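Local coordinates for protein mosquitocidal toxin (Lysinibacillus sphaericus, PDB 2VSE) that acts as a mosquito-killing holotoxin, in which an ADP-ribosyltransferase is joined to ricin-B-like lectin domains that probably bind glycans, at residues E342-G347 with P392-S397; Q356-E361 with F370-D375. One frame throughout, in Å; residues are numbered along the deposited sequence.

Contact 1: E342-G347 with P392-S397; sequences EQVIRG and PLVVSS
I345 turns CG1 to the side of its own N (chi1 -51°) and bends again at chi2 (-60°), a shape that lays CG1 and CD1 along the backbone of L393 and V394. The two segments meet in a beta-trefoil of the ricin-B type, where a loop running into strand 346-348 passes beside strand 393-396 and makes a single bridge, V344 with V394, at a CA-CA distance of 4.2 Å. Two backbone bonds flank it: V395 N to Q343 O at 2.7 Å, and I345 N to L393 O at 2.9 Å. I345 CG1 packs on L393 CB at 3.8 Å, and both side chains also rest on V296 and L380. At the other end, Q343 is bent at chi2 and crosses V395 obliquely. Its amide is held from outside the pair, NE2 by the carbonyl of G341 and OE1 by K378 NZ. R346, which points away from 392-397, reaches back along its own segment to a salt bridge with E342. Beside the K378 bond, the amide oxygen of Q343 also lies against a methyl group, OE1 to V395 CG1 at 3.3 Å.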
loop_
_atom_site.group_PDB
_atom_site.type_symbol
_atom_site.label_atom_id
_atom_site.label_comp_id
_atom_site.label_asym_id
_atom_site.label_seq_id
_atom_site.Cartn_x
_atom_site.Cartn_y
_atom_site.Cartn_z
ATOM N N GLU A 342 -9.624 40.486 -35.766
ATOM C CA GLU A 342 -9.216 40.159 -34.400
ATOM C C GLU A 342 -8.408 38.859 -34.318
ATOM O O GLU A 342 -8.617 37.920 -35.099
ATOM C CB GLU A 342 -10.397 40.174 -33.423
ATOM C CG GLU A 342 -11.560 39.257 -33.775
ATOM C CD GLU A 342 -12.630 39.245 -32.698
ATOM O OE1 GLU A 342 -13.023 40.334 -32.227
ATOM O OE2 GLU A 342 -13.080 38.144 -32.321
ATOM N N GLN A 343 -7.448 38.850 -33.398
ATOM C CA GLN A 343 -6.602 37.683 -33.175
ATOM C C GLN A 343 -6.989 36.999 -31.865
ATOM O O GLN A 343 -6.415 35.972 -31.507
ATOM C CB GLN A 343 -5.109 38.066 -33.177
ATOM C CG GLN A 343 -4.607 38.794 -34.442
ATOM C CD GLN A 343 -4.630 37.922 -35.699
ATOM O OE1 GLN A 343 -3.952 36.893 -35.777
ATOM N NE2 GLN A 343 -5.406 38.343 -36.692
ATOM N N VAL A 344 -7.977 37.566 -31.173
ATOM C CA VAL A 344 -8.453 37.030 -29.890
ATOM C C VAL A 344 -9.303 35.765 -30.057
ATOM O O VAL A 344 -9.871 35.519 -31.130
ATOM C CB VAL A 344 -9.223 38.094 -29.047
ATOM C CG1 VAL A 344 -8.390 39.365 -28.886
ATOM C CG2 VAL A 344 -10.583 38.417 -29.658
ATOM N N ILE A 345 -9.365 34.968 -28.991
ATOM C CA ILE A 345 -10.163 33.747 -28.942
ATOM C C ILE A 345 -11.496 34.021 -28.236
ATOM O O ILE A 345 -11.539 34.769 -27.254
ATOM C CB ILE A 345 -9.370 32.585 -28.229
ATOM C CG1 ILE A 345 -7.962 32.402 -28.839
ATOM C CG2 ILE A 345 -10.151 31.256 -28.225
ATOM C CD1 ILE A 345 -7.912 32.051 -30.348
ATOM N N ARG A 346 -12.582 33.439 -28.748
ATOM C CA ARG A 346 -13.900 33.571 -28.104
ATOM C C ARG A 346 -14.663 32.243 -28.104
ATOM O O ARG A 346 -14.255 31.298 -28.774
ATOM C CB ARG A 346 -14.743 34.673 -28.769
ATOM C CG ARG A 346 -13.968 35.917 -29.176
ATOM C CD ARG A 346 -14.834 36.893 -29.956
ATOM N NE ARG A 346 -15.359 37.911 -29.062
ATOM C CZ ARG A 346 -14.874 39.144 -28.960
ATOM N NH1 ARG A 346 -13.861 39.536 -29.722
ATOM N NH2 ARG A 346 -15.417 39.994 -28.098
ATOM N N GLY A 347 -15.761 32.182 -27.350
ATOM C CA GLY A 347 -16.686 31.051 -27.405
ATOM C C GLY A 347 -17.911 31.361 -28.257
ATOM O O GLY A 347 -18.691 32.253 -27.916
ATOM N N PRO A 392 -6.134 37.751 -22.393
ATOM C CA PRO A 392 -6.873 37.026 -23.431
ATOM C C PRO A 392 -6.050 35.945 -24.101
ATOM O O PRO A 392 -4.855 36.130 -24.333
ATOM C CB PRO A 392 -7.199 38.115 -24.470
ATOM C CG PRO A 392 -7.064 39.400 -23.757
ATOM C CD PRO A 392 -6.013 39.187 -22.713
ATOM N N LEU A 393 -6.690 34.823 -24.405
ATOM C CA LEU A 393 -6.106 33.864 -25.321
ATOM C C LEU A 393 -6.175 34.447 -26.717
ATOM O O LEU A 393 -7.209 34.982 -27.124
ATOM C CB LEU A 393 -6.832 32.524 -25.264
ATOM C CG LEU A 393 -6.164 31.445 -24.412
ATOM C CD1 LEU A 393 -6.385 31.680 -22.925
ATOM C CD2 LEU A 393 -6.689 30.084 -24.822
ATOM N N VAL A 394 -5.056 34.376 -27.432
ATOM C CA VAL A 394 -4.977 34.888 -28.796
ATOM C C VAL A 394 -4.472 33.829 -29.762
ATOM O O VAL A 394 -4.080 32.733 -29.372
ATOM C CB VAL A 394 -4.040 36.127 -28.924
ATOM C CG1 VAL A 394 -4.559 37.303 -28.107
ATOM C CG2 VAL A 394 -2.595 35.777 -28.550
ATOM N N VAL A 395 -4.484 34.181 -31.036
ATOM C CA VAL A 395 -3.826 33.391 -32.049
ATOM C C VAL A 395 -2.592 34.196 -32.479
ATOM O O VAL A 395 -2.642 35.430 -32.536
ATOM C CB VAL A 395 -4.816 33.058 -33.199
ATOM C CG1 VAL A 395 -4.605 33.939 -34.403
ATOM C CG2 VAL A 395 -4.746 31.577 -33.561
ATOM N N SER A 396 -1.474 33.512 -32.713
ATOM C CA SER A 396 -0.235 34.179 -33.135
ATOM C C SER A 396 0.666 33.252 -33.947
ATOM O O SER A 396 0.491 32.030 -33.931
ATOM C CB SER A 396 0.531 34.748 -31.932
ATOM O OG SER A 396 1.394 33.783 -31.357
ATOM N N SER A 397 1.630 33.839 -34.649
ATOM C CA SER A 397 2.562 33.056 -35.455
ATOM C C SER A 397 3.543 32.309 -34.557
ATOM O O SER A 397 3.744 32.689 -33.400
ATOM C CB SER A 397 3.286 33.928 -36.498
ATOM O OG SER A 397 4.095 34.920 -35.893
#

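Contact 2: Q356-E361 with F370-D375; sequences QYWTIE and FRNLSD
The indole of W358 carries the amide of N372 over one face, with ND2 3.5 Å above the ring plane and offset toward its rim. Ring and amide planes stand 87° apart, so the amide comes down on end rather than stacking flat. A chi1 of -168° swings the N372 amide off its backbone N toward the indole, and ND2, lying over the ring, donates to N355 O; W358 NE1 in turn donates to L332 O. The F370 ring has W358 CB at its edge and lies alongside I360, whose CD1 approaches CE1 of F370 to 3.6 Å. Across the sheet, the guanidinium of R371 receives E361 at its edge: NH1 meets the syn lone pair of OE1 at 2.9 Å, nearly in the guanidinium plane, although the carboxylate is turned 64° from it. R371 NE is taken by P376 O.

These groups decorate an antiparallel beta hairpin of the ricin-B-type trefoil, strands 358-362 and 368-372. W358, I360, F370 and N372 share one face, from which W358 and F370 pack on I322, I360 on Y320, and both I360 and F370 on I408, while T359 and R371 occupy the other. T359 and R371 form the hydrogen-bonded pair: T359 N donates to R371 O at 3.0 Å, and R371 N to T359 O at 3.1 Å. Where the strand gives way to a turn, L373 N donates to Y357 O, and L373 CD2 packs on Y357 CB at 3.6 Å. N372 OD1 accepts from S374 N in an Asx turn and from S374 OG at 2.6 Å.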
loop_
_atom_site.group_PDB
_atom_site.type_symbol
_atom_site.label_atom_id
_atom_site.label_comp_id
_atom_site.label_asym_id
_atom_site.label_seq_id
_atom_site.Cartn_x
_atom_site.Cartn_y
_atom_site.Cartn_z
ATOM N N GLN A 356 -13.333 26.920 -35.943
ATOM C CA GLN A 356 -13.571 26.331 -34.617
ATOM C C GLN A 356 -12.979 24.933 -34.549
ATOM O O GLN A 356 -13.332 24.144 -33.683
ATOM C CB GLN A 356 -15.057 26.285 -34.279
ATOM C CG GLN A 356 -15.779 27.606 -34.463
ATOM C CD GLN A 356 -17.263 27.474 -34.239
ATOM O OE1 GLN A 356 -17.951 26.756 -34.966
ATOM N NE2 GLN A 356 -17.769 28.163 -33.220
ATOM N N TYR A 357 -12.091 24.625 -35.483
ATOM C CA TYR A 357 -11.360 23.372 -35.454
ATOM C C TYR A 357 -9.893 23.652 -35.206
ATOM O O TYR A 357 -9.351 24.671 -35.665
ATOM C CB TYR A 357 -11.521 22.602 -36.761
ATOM C CG TYR A 357 -12.848 21.899 -36.925
ATOM C CD1 TYR A 357 -13.005 20.570 -36.528
ATOM C CD2 TYR A 357 -13.946 22.551 -37.500
ATOM C CE1 TYR A 357 -14.223 19.906 -36.691
ATOM C CE2 TYR A 357 -15.167 21.895 -37.663
ATOM C CZ TYR A 357 -15.292 20.576 -37.260
ATOM O OH TYR A 357 -16.483 19.923 -37.408
ATOM N N TRP A 358 -9.258 22.739 -34.483
ATOM C CA TRP A 358 -7.879 22.904 -34.082
ATOM C C TRP A 358 -7.174 21.594 -34.320
ATOM O O TRP A 358 -7.708 20.551 -33.964
ATOM C CB TRP A 358 -7.814 23.284 -32.599
ATOM C CG TRP A 358 -8.579 24.528 -32.310
ATOM C CD1 TRP A 358 -9.889 24.613 -31.977
ATOM C CD2 TRP A 358 -8.087 25.871 -32.371
ATOM N NE1 TRP A 358 -10.257 25.929 -31.818
ATOM C CE2 TRP A 358 -9.168 26.724 -32.046
ATOM C CE3 TRP A 358 -6.836 26.439 -32.658
ATOM C CZ2 TRP A 358 -9.043 28.119 -32.015
ATOM C CZ3 TRP A 358 -6.708 27.823 -32.612
ATOM C CH2 TRP A 358 -7.808 28.647 -32.293
ATOM N N THR A 359 -6.003 21.633 -34.951
ATOM C CA THR A 359 -5.142 20.455 -34.963
ATOM C C THR A 359 -4.295 20.527 -33.700
ATOM O O THR A 359 -3.923 21.617 -33.244
ATOM C CB THR A 359 -4.227 20.363 -36.202
ATOM O OG1 THR A 359 -3.379 21.510 -36.252
ATOM C CG2 THR A 359 -5.038 20.246 -37.504
ATOM N N ILE A 360 -4.017 19.364 -33.129
ATOM C CA ILE A 360 -3.302 19.259 -31.870
ATOM C C ILE A 360 -2.071 18.385 -32.098
ATOM O O ILE A 360 -2.190 17.176 -32.301
ATOM C CB ILE A 360 -4.212 18.648 -30.788
ATOM C CG1 ILE A 360 -5.465 19.523 -30.592
ATOM C CG2 ILE A 360 -3.441 18.457 -29.488
ATOM C CD1 ILE A 360 -6.434 19.045 -29.482
ATOM N N GLU A 361 -0.902 19.021 -32.088
ATOM C CA GLU A 361 0.368 18.354 -32.340
ATOM C C GLU A 361 1.230 18.314 -31.079
ATOM O O GLU A 361 1.403 19.330 -30.407
ATOM C CB GLU A 361 1.120 19.089 -33.442
ATOM C CG GLU A 361 0.378 19.148 -34.778
ATOM C CD GLU A 361 0.880 20.268 -35.685
ATOM O OE1 GLU A 361 1.504 21.229 -35.171
ATOM O OE2 GLU A 361 0.642 20.190 -36.908
ATOM N N PHE A 370 -1.665 24.062 -30.330
ATOM C CA PHE A 370 -2.940 24.147 -31.023
ATOM C C PHE A 370 -2.775 25.107 -32.197
ATOM O O PHE A 370 -2.345 26.247 -32.007
ATOM C CB PHE A 370 -4.027 24.706 -30.101
ATOM C CG PHE A 370 -4.396 23.809 -28.953
ATOM C CD1 PHE A 370 -5.562 23.055 -28.999
ATOM C CD2 PHE A 370 -3.614 23.760 -27.810
ATOM C CE1 PHE A 370 -5.921 22.242 -27.946
ATOM C CE2 PHE A 370 -3.970 22.941 -26.741
ATOM C CZ PHE A 370 -5.124 22.181 -26.809
ATOM N N ARG A 371 -3.098 24.650 -33.405
ATOM C CA ARG A 371 -3.149 25.547 -34.549
ATOM C C ARG A 371 -4.487 25.450 -35.288
ATOM O O ARG A 371 -5.011 24.359 -35.509
ATOM C CB ARG A 371 -1.912 25.388 -35.460
ATOM C CG ARG A 371 -1.840 24.148 -36.348
ATOM C CD ARG A 371 -0.389 23.651 -36.537
ATOM N NE ARG A 371 0.493 24.623 -37.192
ATOM C CZ ARG A 371 1.824 24.612 -37.114
ATOM N NH1 ARG A 371 2.448 23.680 -36.404
ATOM N NH2 ARG A 371 2.533 25.541 -37.740
ATOM N N ASN A 372 -5.051 26.608 -35.619
ATOM C CA ASN A 372 -6.383 26.685 -36.220
ATOM C C ASN A 372 -6.464 26.029 -37.594
ATOM O O ASN A 372 -5.586 26.217 -38.441
ATOM C CB ASN A 372 -6.851 28.132 -36.303
ATOM C CG ASN A 372 -8.321 28.239 -36.634
ATOM O OD1 ASN A 372 -8.698 28.353 -37.802
ATOM N ND2 ASN A 372 -9.167 28.179 -35.609
ATOM N N LEU A 373 -7.526 25.259 -37.810
ATOM C CA LEU A 373 -7.671 24.498 -39.046
ATOM C C LEU A 373 -7.838 25.400 -40.264
ATOM O O LEU A 373 -7.288 25.103 -41.324
ATOM C CB LEU A 373 -8.813 23.480 -38.951
ATOM C CG LEU A 373 -8.971 22.479 -40.109
ATOM C CD1 LEU A 373 -7.760 21.550 -40.251
ATOM C CD2 LEU A 373 -10.244 21.661 -39.971
ATOM N N SER A 374 -8.578 26.498 -40.114
ATOM C CA SER A 374 -8.815 27.413 -41.238
ATOM C C SER A 374 -7.557 28.176 -41.667
ATOM O O SER A 374 -7.438 28.559 -42.826
ATOM C CB SER A 374 -9.968 28.375 -40.957
ATOM O OG SER A 374 -9.579 29.368 -40.038
ATOM N N ASP A 375 -6.633 28.375 -40.730
ATOM C CA ASP A 375 -5.338 28.993 -41.003
ATOM C C ASP A 375 -4.273 28.353 -40.097
ATOM O O ASP A 375 -4.046 28.812 -38.976
ATOM C CB ASP A 375 -5.415 30.507 -40.794
ATOM C CG ASP A 375 -4.170 31.231 -41.269
ATOM O OD1 ASP A 375 -3.064 30.652 -41.160
ATOM O OD2 ASP A 375 -4.298 32.386 -41.743
#

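How the contacts relate
Both contacts belong to one ricin-B-type trefoil, their centres about 12 Å apart, and both are partly buried. Contact 2 is local, pairing the two strands of a hairpin, whereas contact 1 brings together segments separated by 44 residues, among which that hairpin lies. The pairing differs accordingly: a single bridge with aliphatic packing in contact 1, three successive antiparallel pairs with aromatic, amide and ionic contacts in contact 2. In contact 2 the salt bridge spans the strands; in contact 1 it stays within 342-347. Their buried sides meet where I345 CD1 packs on W358 CH2 at 3.9 Å, and strand 379-382 touches both through L380, which is reached by I345, L393 and F370.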